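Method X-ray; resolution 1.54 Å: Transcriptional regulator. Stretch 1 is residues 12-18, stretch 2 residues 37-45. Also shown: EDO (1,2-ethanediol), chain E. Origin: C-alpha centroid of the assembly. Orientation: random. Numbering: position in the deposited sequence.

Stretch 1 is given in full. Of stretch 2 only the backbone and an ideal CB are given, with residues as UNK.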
# COMPACT_ATOMS: atom_id res chain seq x y z
N ARG A 12 21.22 5.61 -25.85
CA ARG A 12 20.64 4.29 -26.15
C ARG A 12 21.27 3.19 -25.28
O ARG A 12 20.55 2.37 -24.71
CB ARG A 12 20.76 3.94 -27.63
CG ARG A 12 20.42 2.47 -28.02
CD ARG A 12 20.07 2.28 -29.51
NE ARG A 12 20.78 3.21 -30.40
CZ ARG A 12 21.98 3.03 -30.99
NH1 ARG A 12 22.70 1.91 -30.81
NH2 ARG A 12 22.47 3.99 -31.77
N LYS A 13 22.60 3.18 -25.20
CA LYS A 13 23.28 2.21 -24.34
C LYS A 13 22.84 2.33 -22.89
O LYS A 13 22.59 1.32 -22.25
CB LYS A 13 24.82 2.26 -24.45
CG LYS A 13 25.40 1.21 -25.37
CD LYS A 13 25.30 -0.18 -24.70
CE LYS A 13 25.22 -1.32 -25.70
NZ LYS A 13 24.41 -2.42 -25.10
N ASP A 14 22.72 3.55 -22.38
CA ASP A 14 22.25 3.75 -21.00
C ASP A 14 20.81 3.23 -20.77
O ASP A 14 20.54 2.61 -19.76
CB ASP A 14 22.39 5.20 -20.53
CG ASP A 14 23.85 5.61 -20.27
OD1 ASP A 14 24.79 4.78 -20.33
OD2 ASP A 14 24.05 6.80 -19.99
N ARG A 15 19.93 3.48 -21.73
CA ARG A 15 18.58 2.91 -21.70
C ARG A 15 18.62 1.38 -21.68
O ARG A 15 17.88 0.75 -20.91
CB ARG A 15 17.76 3.40 -22.91
CG ARG A 15 16.33 2.81 -22.98
CD ARG A 15 15.48 3.42 -24.10
NE ARG A 15 16.13 3.42 -25.41
CZ ARG A 15 16.31 2.34 -26.18
NH1 ARG A 15 15.87 1.12 -25.84
NH2 ARG A 15 16.93 2.50 -27.35
N GLU A 16 19.47 0.79 -22.53
CA GLU A 16 19.62 -0.68 -22.58
C GLU A 16 20.13 -1.25 -21.26
O GLU A 16 19.67 -2.30 -20.80
CB GLU A 16 20.52 -1.10 -23.74
CG GLU A 16 19.86 -0.87 -25.11
CD GLU A 16 20.79 -1.02 -26.30
OE1 GLU A 16 22.01 -1.18 -26.15
OE2 GLU A 16 20.25 -0.95 -27.43
N ILE A 17 21.09 -0.55 -20.65
CA ILE A 17 21.63 -0.95 -19.36
C ILE A 17 20.53 -0.90 -18.27
O ILE A 17 20.41 -1.83 -17.48
CB ILE A 17 22.87 -0.10 -18.96
CG1 ILE A 17 24.01 -0.36 -19.92
CG2 ILE A 17 23.29 -0.39 -17.52
CD1 ILE A 17 25.14 0.70 -19.85
N ILE A 18 19.78 0.21 -18.22
CA ILE A 18 18.70 0.35 -17.23
C ILE A 18 17.61 -0.72 -17.45
O ILE A 18 17.11 -1.33 -16.49
CB ILE A 18 18.11 1.78 -17.22
CG1 ILE A 18 19.15 2.76 -16.68
CG2 ILE A 18 16.85 1.84 -16.35
CD1 ILE A 18 18.86 4.22 -17.01
N UNK A 37 26.99 -9.04 -14.38
CA UNK A 37 25.86 -9.76 -15.00
C UNK A 37 24.92 -8.82 -15.78
O UNK A 37 24.42 -9.17 -16.85
CB UNK A 37 25.06 -10.50 -13.92
N UNK A 38 24.67 -7.63 -15.22
CA UNK A 38 23.85 -6.62 -15.89
C UNK A 38 24.51 -6.16 -17.19
O UNK A 38 23.85 -6.04 -18.23
CB UNK A 38 23.61 -5.42 -14.97
N UNK A 39 25.83 -5.93 -17.13
CA UNK A 39 26.60 -5.54 -18.32
C UNK A 39 26.41 -6.57 -19.42
O UNK A 39 26.08 -6.23 -20.57
CB UNK A 39 28.09 -5.39 -17.99
N UNK A 40 26.58 -7.84 -19.08
CA UNK A 40 26.42 -8.93 -20.05
C UNK A 40 25.01 -8.96 -20.64
O UNK A 40 24.85 -9.02 -21.86
CB UNK A 40 26.73 -10.27 -19.39
N UNK A 41 24.00 -8.87 -19.77
CA UNK A 41 22.60 -8.88 -20.20
C UNK A 41 22.27 -7.71 -21.13
O UNK A 41 21.49 -7.86 -22.06
CB UNK A 41 21.68 -8.84 -18.98
N UNK A 42 22.89 -6.56 -20.87
CA UNK A 42 22.68 -5.35 -21.66
C UNK A 42 23.51 -5.26 -22.92
O UNK A 42 23.28 -4.37 -23.73
CB UNK A 42 22.97 -4.12 -20.79
N UNK A 43 24.49 -6.14 -23.07
CA UNK A 43 25.41 -6.08 -24.20
C UNK A 43 26.33 -4.87 -24.12
O UNK A 43 26.58 -4.21 -25.13
CB UNK A 43 24.63 -6.05 -25.51
N UNK A 44 26.77 -4.56 -22.90
CA UNK A 44 27.67 -3.46 -22.63
C UNK A 44 28.95 -4.01 -21.99
O UNK A 44 28.94 -5.08 -21.37
CB UNK A 44 27.00 -2.42 -21.73
N UNK A 45 30.04 -3.26 -22.11
CA UNK A 45 31.26 -3.60 -21.40
C UNK A 45 31.07 -3.26 -19.92
O UNK A 45 30.31 -2.34 -19.55
CB UNK A 45 32.46 -2.86 -21.99
C1 EDO E . 16.79 -11.69 -15.52
O1 EDO E . 16.21 -11.83 -16.82
C2 EDO E . 18.27 -11.32 -15.63
O2 EDO E . 19.04 -11.87 -14.56

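Position 37 lies on the helix with nothing of stretch 1 within 5.5 Å of its ideal CB, so the visible atoms set no demand and a long polar side chain is as acceptable as any. It is Glu-37, whose OE1 is hydrogen-bonded elsewhere in the structure.

At position 38 the CA-to-CB bond points toward stretch 1, but the ideal CB is still 5.4 Å from Ile-17 O. That gap suits a medium aliphatic side chain: isoleucine, valine, leucine or methionine could all extend toward Ile-17. The residue is Ile-38, with chi1 m and chi2 t; its CG2 lies 4.3 Å from Ile-17 CG2 and 3.9 Å from Ile-17 O.

Positions 39, 40 and 41 are helical and have no partner in stretch 1. The bond at 39 points away, and the geometry here does not select a type; the residue is Ala-39. Position 40 is out of reach and tolerates polar groups; it is Thr-40, with chi1 m. Position 41 points sideways with no nearby atom of stretch 1, which leaves a long side chain free to extend. Lys-41 does so, and its NZ donates a hydrogen bond of 2.8 Å to O1 of the ethanediol.

Position 42 is the most constrained. Its CA is 5.1 Å from that of Ile-17, and its ideal CB, pointing toward stretch 1, is 3.7 Å from Ile-17 CA and 3.8 Å from Glu-16 O. With backbone so near, a small side chain is favoured: alanine, perhaps serine or glycine. Ala-42 packs its CB 4.0 Å from Ile-17 CG1. Its O lies 2.6 Å from Lys-13 NZ, but the angle is too poor for a hydrogen bond.

At position 43, phi/psi of 69/39 favours glycine, with asparagine a possible alternative; an ideal CB would also lie 3.7 Å from Lys-13 NZ. Gly-43 closes the helix in a Schellman motif, with Gly-43 N bonded to Thr-40 O (3.1 Å) and the following N, at 44, to Ala-39 O (2.9 Å). Lys-13 NZ, salt-bridged to Glu-16 OE1 at 2.9 Å, gives Gly-43 O a weak hydrogen bond of 2.8 Å.

Position 44 is extended (-120/157), its CB directed toward stretch 1 and 4.1 Å from both Ile-17 CG1 and Lys-13 CD. A small apolar side chain fits these aliphatic neighbours. Ala-44 provides one, its CB 4.1 Å from Ile-17 CG1.

Position 45 is beyond reach of stretch 1, and its -74/151 backbone suits an N-cap: serine, threonine, aspartate or asparagine. Ser-45, with chi1 p, caps a backbone N just past the stretch.

Stretch 2 (37-45) EIATKAGAS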
# COMPACT_ATOMS: atom_id res chain seq x y z
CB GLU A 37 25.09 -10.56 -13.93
CG GLU A 37 25.93 -11.73 -13.39
CD GLU A 37 25.39 -12.31 -12.10
OE1 GLU A 37 25.43 -11.61 -11.08
OE2 GLU A 37 24.99 -13.49 -12.10
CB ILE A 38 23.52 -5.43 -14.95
CG1 ILE A 38 22.56 -5.92 -13.85
CG2 ILE A 38 22.86 -4.27 -15.73
CD1 ILE A 38 22.46 -5.01 -12.65
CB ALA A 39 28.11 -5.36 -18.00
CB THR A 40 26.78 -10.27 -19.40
OG1 THR A 40 28.13 -10.22 -18.97
CG2 THR A 40 26.59 -11.41 -20.39
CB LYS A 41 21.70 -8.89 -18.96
CG LYS A 41 20.22 -9.00 -19.20
CD LYS A 41 19.48 -8.93 -17.86
CE LYS A 41 17.98 -8.93 -18.07
NZ LYS A 41 17.56 -10.25 -18.67
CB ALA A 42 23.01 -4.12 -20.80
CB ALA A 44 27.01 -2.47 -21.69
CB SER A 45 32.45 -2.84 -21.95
OG SER A 45 32.38 -1.49 -21.51
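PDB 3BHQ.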